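Local coordinates for protein phytase (PDB 3ZHC) that is an enzyme of the histidine phosphatase superfamily, branch 2, built around a mixed beta sheet with helices packed about it, at residues V36-V41 / T348-E353; S340-P345 / F373-L378. The protein carries 2 engineered substitutions. One frame throughout, in Å; residues are numbered along the deposited sequence.

Contact 1. Residues V36-V41 / T348-E353; sequences VSRHGV and TPPGGE
Arg38 and Gly352 join the two backbones. Arg38 N donates to Gly352 O at 3.0 Å, almost straight at 166°. One step on, Gly351 N reaches His39 O at 2.9 Å, from above the carbonyl plane. Ser37 and Glu353 face each other as an antiparallel non-hydrogen-bonded pair. Pro349 to Gly352 form a type II beta turn, in which Gly351 has positive phi.

Polar side-chain contacts centre on Arg38. Its chain is extended, with CG anti to the backbone N (chi1 -179°). This carries NH1 to Thr348 O, 2.7 Å away, in a bond bent to 134°. Salt bridges to Glu240, Asp325 and Asp346 also hold this buried guanidinium.

A water bridges Ser37 OG (2.7 Å), Gly351 O and Glu353 OE2 (2.6 Å). Glu353 OE1 bonds instead to Gln84.

Pro350 packs two ways. Its CG lies over one face of the Arg38 guanidinium, and its CB meets Val41 CG2 at 3.8 Å.

The 349-352 turn is thus hydrogen-bonded to Arg38 N and His39 O. Arg38, His39 and Gly40 are the RHG signature of histidine phosphatases, placed at the end of a strand of the mixed sheet.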
loop_
_atom_site.group_PDB
_atom_site.type_symbol
_atom_site.label_atom_id
_atom_site.label_comp_id
_atom_site.label_asym_id
_atom_site.label_seq_id
_atom_site.Cartn_x
_atom_site.Cartn_y
_atom_site.Cartn_z
ATOM N N VAL B 36 -9.800 16.635 -14.952
ATOM C CA VAL B 36 -10.954 15.749 -14.837
ATOM C C VAL B 36 -11.172 15.620 -13.327
ATOM O O VAL B 36 -10.346 15.021 -12.620
ATOM C CB VAL B 36 -10.740 14.382 -15.461
ATOM C CG1 VAL B 36 -11.973 13.532 -15.266
ATOM C CG2 VAL B 36 -10.439 14.511 -16.923
ATOM N N SER B 37 -12.271 16.190 -12.841
ATOM C CA SER B 37 -12.593 16.208 -11.404
ATOM C C SER B 37 -13.775 15.339 -11.079
ATOM O O SER B 37 -14.764 15.299 -11.841
ATOM C CB SER B 37 -12.921 17.626 -10.959
ATOM O OG SER B 37 -13.221 17.695 -9.560
ATOM N N ARG B 38 -13.676 14.636 -9.952
ATOM C CA ARG B 38 -14.813 13.992 -9.359
ATOM C C ARG B 38 -15.604 15.101 -8.699
ATOM O O ARG B 38 -15.032 16.094 -8.197
ATOM C CB ARG B 38 -14.425 12.968 -8.272
ATOM C CG ARG B 38 -15.638 12.243 -7.650
ATOM C CD ARG B 38 -15.304 11.402 -6.485
ATOM N NE ARG B 38 -16.515 10.845 -5.885
ATOM C CZ ARG B 38 -16.573 10.163 -4.725
ATOM N NH1 ARG B 38 -15.478 9.910 -3.995
ATOM N NH2 ARG B 38 -17.754 9.720 -4.294
ATOM N N HIS B 39 -16.922 14.939 -8.706
ATOM C CA HIS B 39 -17.823 15.819 -7.975
ATOM C C HIS B 39 -17.425 15.917 -6.508
ATOM O O HIS B 39 -16.751 15.018 -5.967
ATOM C CB HIS B 39 -19.257 15.302 -8.063
ATOM C CG HIS B 39 -19.404 13.880 -7.620
ATOM N ND1 HIS B 39 -19.364 13.504 -6.294
ATOM C CD2 HIS B 39 -19.574 12.743 -8.328
ATOM C CE1 HIS B 39 -19.511 12.200 -6.206
ATOM N NE2 HIS B 39 -19.641 11.713 -7.423
ATOM N N GLY B 40 -17.849 16.992 -5.855
ATOM C CA GLY B 40 -17.560 17.200 -4.440
ATOM C C GLY B 40 -18.355 16.285 -3.519
ATOM O O GLY B 40 -19.053 15.377 -3.979
ATOM N N VAL B 41 -18.242 16.544 -2.211
ATOM C CA VAL B 41 -18.932 15.760 -1.169
ATOM C C VAL B 41 -20.423 15.754 -1.413
ATOM O O VAL B 41 -21.033 16.806 -1.605
ATOM C CB VAL B 41 -18.644 16.291 0.272
ATOM C CG1 VAL B 41 -19.515 15.557 1.338
ATOM C CG2 VAL B 41 -17.164 16.170 0.603
ATOM N N THR B 348 -10.175 7.808 -5.158
ATOM C CA THR B 348 -10.925 8.676 -6.026
ATOM C C THR B 348 -11.850 9.527 -5.113
ATOM O O THR B 348 -13.093 9.403 -5.169
ATOM C CB THR B 348 -11.690 7.839 -7.034
ATOM O OG1 THR B 348 -12.491 6.864 -6.341
ATOM C CG2 THR B 348 -10.717 7.114 -7.948
ATOM N N PRO B 349 -11.243 10.401 -4.271
ATOM C CA PRO B 349 -12.002 11.130 -3.243
ATOM C C PRO B 349 -12.846 12.301 -3.791
ATOM O O PRO B 349 -12.600 12.753 -4.918
ATOM C CB PRO B 349 -10.902 11.675 -2.355
ATOM C CG PRO B 349 -9.806 12.000 -3.341
ATOM C CD PRO B 349 -9.850 10.897 -4.351
ATOM N N PRO B 350 -13.832 12.796 -2.989
ATOM C CA PRO B 350 -14.677 13.909 -3.417
ATOM C C PRO B 350 -13.847 15.131 -3.827
ATOM O O PRO B 350 -12.967 15.550 -3.090
ATOM C CB PRO B 350 -15.516 14.199 -2.171
ATOM C CG PRO B 350 -15.551 12.906 -1.454
ATOM C CD PRO B 350 -14.211 12.335 -1.635
ATOM N N GLY B 351 -14.119 15.672 -5.005
ATOM C CA GLY B 351 -13.349 16.808 -5.519
ATOM C C GLY B 351 -11.943 16.474 -6.021
ATOM O O GLY B 351 -11.223 17.380 -6.422
ATOM N N GLY B 352 -11.549 15.183 -6.003
ATOM C CA GLY B 352 -10.213 14.756 -6.468
ATOM C C GLY B 352 -10.031 15.078 -7.944
ATOM O O GLY B 352 -10.940 14.848 -8.758
ATOM N N GLU B 353 -8.862 15.610 -8.290
ATOM C CA GLU B 353 -8.597 16.079 -9.645
ATOM C C GLU B 353 -7.438 15.376 -10.261
ATOM O O GLU B 353 -6.375 15.329 -9.677
ATOM C CB GLU B 353 -8.288 17.563 -9.615
ATOM C CG GLU B 353 -9.436 18.415 -9.195
ATOM C CD GLU B 353 -9.084 19.901 -9.103
ATOM O OE1 GLU B 353 -7.907 20.269 -9.360
ATOM O OE2 GLU B 353 -9.987 20.695 -8.770
HETATM O O HOH W 1 -12.075 19.495 -7.902
#

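Contact 2. Residues S340-P345 / F373-L378; sequences SLPGQP and FVYQTL
Leu341 and Tyr375 make the tightly packed part of the contact. Leu341 CB sits over one face of the Tyr375 ring, 4.0 Å from its centroid, in a CH-pi contact. The Tyr375 ring is directed here by a chi1 of 71°, the crowded position between backbone N and carbonyl carbon. Gln344 CB approaches the same ring obliquely and lies 3.6 Å from Tyr375 CE2. Leu341 CD1 reaches on to Phe373 CE1 at 3.7 Å, the two side chains crossing at about a right angle. Val396 also packs on Leu341.

The polar tip of Gln344 is buried too. Its chain bends at chi2 (50°), which turns the amide toward the strand end. Gln344 NE2 then donates to Gln376 O at 3.0 Å, nearly straight and in the carbonyl plane. Gln344 OE1 accepts from Asp346 N, so both ends of the amide are engaged.

The side nearer solvent is formed by Pro342, Gly343 and Thr377. Side-chain packing is thinner there, and the turn is met mainly through its carbonyls. Two bonds run to them from buried residues. Tyr375 OH donates to Pro342 O at 2.7 Å, on a lone pair of the carbonyl. Leu378 N donates to Gly343 O, a carbonyl of the type II turn from Leu341 to Gln344, at 3.0 Å. Thr377 CG2 lies against Pro342 O at 3.4 Å. A formic acid molecule lies close to Pro342. Thr377 is the N-cap of helix 378-382, its OG1 taking Asp380 N.

Two turn carbonyls and the Gln344 amide thus bond to the segment where strand 366-375 passes into helix 378-382. Beside these polar links lies an apolar cluster of Leu341, Phe373 and the Tyr375 ring.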
loop_
_atom_site.group_PDB
_atom_site.type_symbol
_atom_site.label_atom_id
_atom_site.label_comp_id
_atom_site.label_asym_id
_atom_site.label_seq_id
_atom_site.Cartn_x
_atom_site.Cartn_y
_atom_site.Cartn_z
ATOM N N SER B 340 -1.533 6.250 -4.390
ATOM C CA SER B 340 -2.113 6.304 -3.045
ATOM C C SER B 340 -1.993 7.771 -2.645
ATOM O O SER B 340 -0.979 8.414 -2.969
ATOM C CB SER B 340 -1.360 5.413 -2.073
ATOM O OG SER B 340 -1.987 5.380 -0.798
ATOM N N LEU B 341 -3.017 8.298 -1.956
ATOM C CA LEU B 341 -3.090 9.718 -1.588
ATOM C C LEU B 341 -2.835 9.921 -0.108
ATOM O O LEU B 341 -3.663 9.544 0.698
ATOM C CB LEU B 341 -4.469 10.274 -1.959
ATOM C CG LEU B 341 -4.926 10.071 -3.401
ATOM C CD1 LEU B 341 -6.324 10.620 -3.595
ATOM C CD2 LEU B 341 -3.932 10.704 -4.415
ATOM N N PRO B 342 -1.658 10.527 0.272
ATOM C CA PRO B 342 -1.381 10.765 1.715
ATOM C C PRO B 342 -2.515 11.468 2.448
ATOM O O PRO B 342 -3.035 12.479 1.964
ATOM C CB PRO B 342 -0.125 11.636 1.693
ATOM C CG PRO B 342 0.621 11.160 0.464
ATOM C CD PRO B 342 -0.478 10.880 -0.569
ATOM N N GLY B 343 -2.906 10.921 3.594
ATOM C CA GLY B 343 -4.005 11.484 4.378
ATOM C C GLY B 343 -5.412 11.402 3.758
ATOM O O GLY B 343 -6.330 12.007 4.290
ATOM N N GLN B 344 -5.579 10.655 2.642
ATOM C CA GLN B 344 -6.891 10.517 1.965
ATOM C C GLN B 344 -7.155 9.034 1.603
ATOM O O GLN B 344 -6.683 8.552 0.576
ATOM C CB GLN B 344 -6.972 11.425 0.741
ATOM C CG GLN B 344 -8.307 11.331 -0.052
ATOM C CD GLN B 344 -9.548 11.451 0.822
ATOM O OE1 GLN B 344 -10.233 10.454 1.086
ATOM N NE2 GLN B 344 -9.840 12.663 1.279
ATOM N N PRO B 345 -7.904 8.317 2.454
ATOM C CA PRO B 345 -8.177 6.862 2.225
ATOM C C PRO B 345 -8.892 6.476 0.906
ATOM O O PRO B 345 -8.692 5.345 0.420
ATOM C CB PRO B 345 -9.047 6.492 3.416
ATOM C CG PRO B 345 -8.690 7.494 4.470
ATOM C CD PRO B 345 -8.474 8.764 3.742
ATOM N N PHE B 373 -2.285 14.271 -9.462
ATOM C CA PHE B 373 -3.567 14.118 -8.776
ATOM C C PHE B 373 -3.625 15.146 -7.652
ATOM O O PHE B 373 -2.858 15.058 -6.711
ATOM C CB PHE B 373 -3.831 12.699 -8.247
ATOM C CG PHE B 373 -5.305 12.444 -7.999
ATOM C CD1 PHE B 373 -5.901 12.822 -6.811
ATOM C CD2 PHE B 373 -6.105 11.850 -8.994
ATOM C CE1 PHE B 373 -7.278 12.597 -6.600
ATOM C CE2 PHE B 373 -7.472 11.629 -8.786
ATOM C CZ PHE B 373 -8.054 12.000 -7.596
ATOM N N VAL B 374 -4.542 16.121 -7.781
ATOM C CA VAL B 374 -4.745 17.190 -6.775
ATOM C C VAL B 374 -6.017 16.873 -5.967
ATOM O O VAL B 374 -7.077 16.596 -6.542
ATOM C CB VAL B 374 -4.824 18.577 -7.434
ATOM C CG1 VAL B 374 -5.113 19.652 -6.411
ATOM C CG2 VAL B 374 -3.526 18.875 -8.162
ATOM N N TYR B 375 -5.891 16.924 -4.638
ATOM C CA TYR B 375 -6.945 16.513 -3.718
ATOM C C TYR B 375 -6.793 17.187 -2.354
ATOM O O TYR B 375 -5.793 17.847 -2.095
ATOM C CB TYR B 375 -6.852 15.006 -3.515
ATOM C CG TYR B 375 -5.623 14.602 -2.695
ATOM C CD1 TYR B 375 -4.317 14.622 -3.260
ATOM C CD2 TYR B 375 -5.754 14.219 -1.351
ATOM C CE1 TYR B 375 -3.183 14.257 -2.486
ATOM C CE2 TYR B 375 -4.631 13.853 -0.573
ATOM C CZ TYR B 375 -3.360 13.873 -1.139
ATOM O OH TYR B 375 -2.299 13.520 -0.381
ATOM N N GLN B 376 -7.798 16.996 -1.497
ATOM C CA GLN B 376 -7.761 17.433 -0.103
ATOM C C GLN B 376 -7.692 16.228 0.765
ATOM O O GLN B 376 -8.399 15.229 0.505
ATOM C CB GLN B 376 -9.014 18.210 0.253
ATOM C CG GLN B 376 -9.067 19.613 -0.375
ATOM C CD GLN B 376 -10.454 20.018 -0.785
ATOM O OE1 GLN B 376 -11.127 19.277 -1.473
ATOM N NE2 GLN B 376 -10.885 21.212 -0.378
ATOM N N THR B 377 -6.857 16.284 1.812
ATOM C CA THR B 377 -6.818 15.215 2.807
ATOM C C THR B 377 -8.173 15.175 3.521
ATOM O O THR B 377 -8.924 16.168 3.505
ATOM C CB THR B 377 -5.679 15.389 3.842
ATOM O OG1 THR B 377 -5.814 16.638 4.517
ATOM C CG2 THR B 377 -4.311 15.336 3.161
ATOM N N LEU B 378 -8.489 14.042 4.132
ATOM C CA LEU B 378 -9.767 13.870 4.845
ATOM C C LEU B 378 -9.884 14.881 6.011
ATOM O O LEU B 378 -10.954 15.406 6.281
ATOM C CB LEU B 378 -9.923 12.407 5.323
ATOM C CG LEU B 378 -11.251 11.942 5.945
ATOM C CD1 LEU B 378 -12.443 12.288 5.051
ATOM C CD2 LEU B 378 -11.207 10.445 6.238
#

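From the N terminus, residues 36-41 end strand 28-38 and start the loop after it. The chain then runs through most of the helices before residues 348-353 return to close contact 1, a loop of 306 residues. Contact 2 opens at 340-345, before that closure, and closes at 373-378 after it. The two contacts therefore cross. The 27 residues between the segments of contact 2 include strand 353-361 and most of its antiparallel partner 366-375. The contacts meet where Glu353 N lies 2.7 Å from Val374 O, a probable hydrogen bond, and where Pro349 packs on Leu341 and Gln344. Together they tie the loop after helix 325-335 to the central sheet and to helix 378-382.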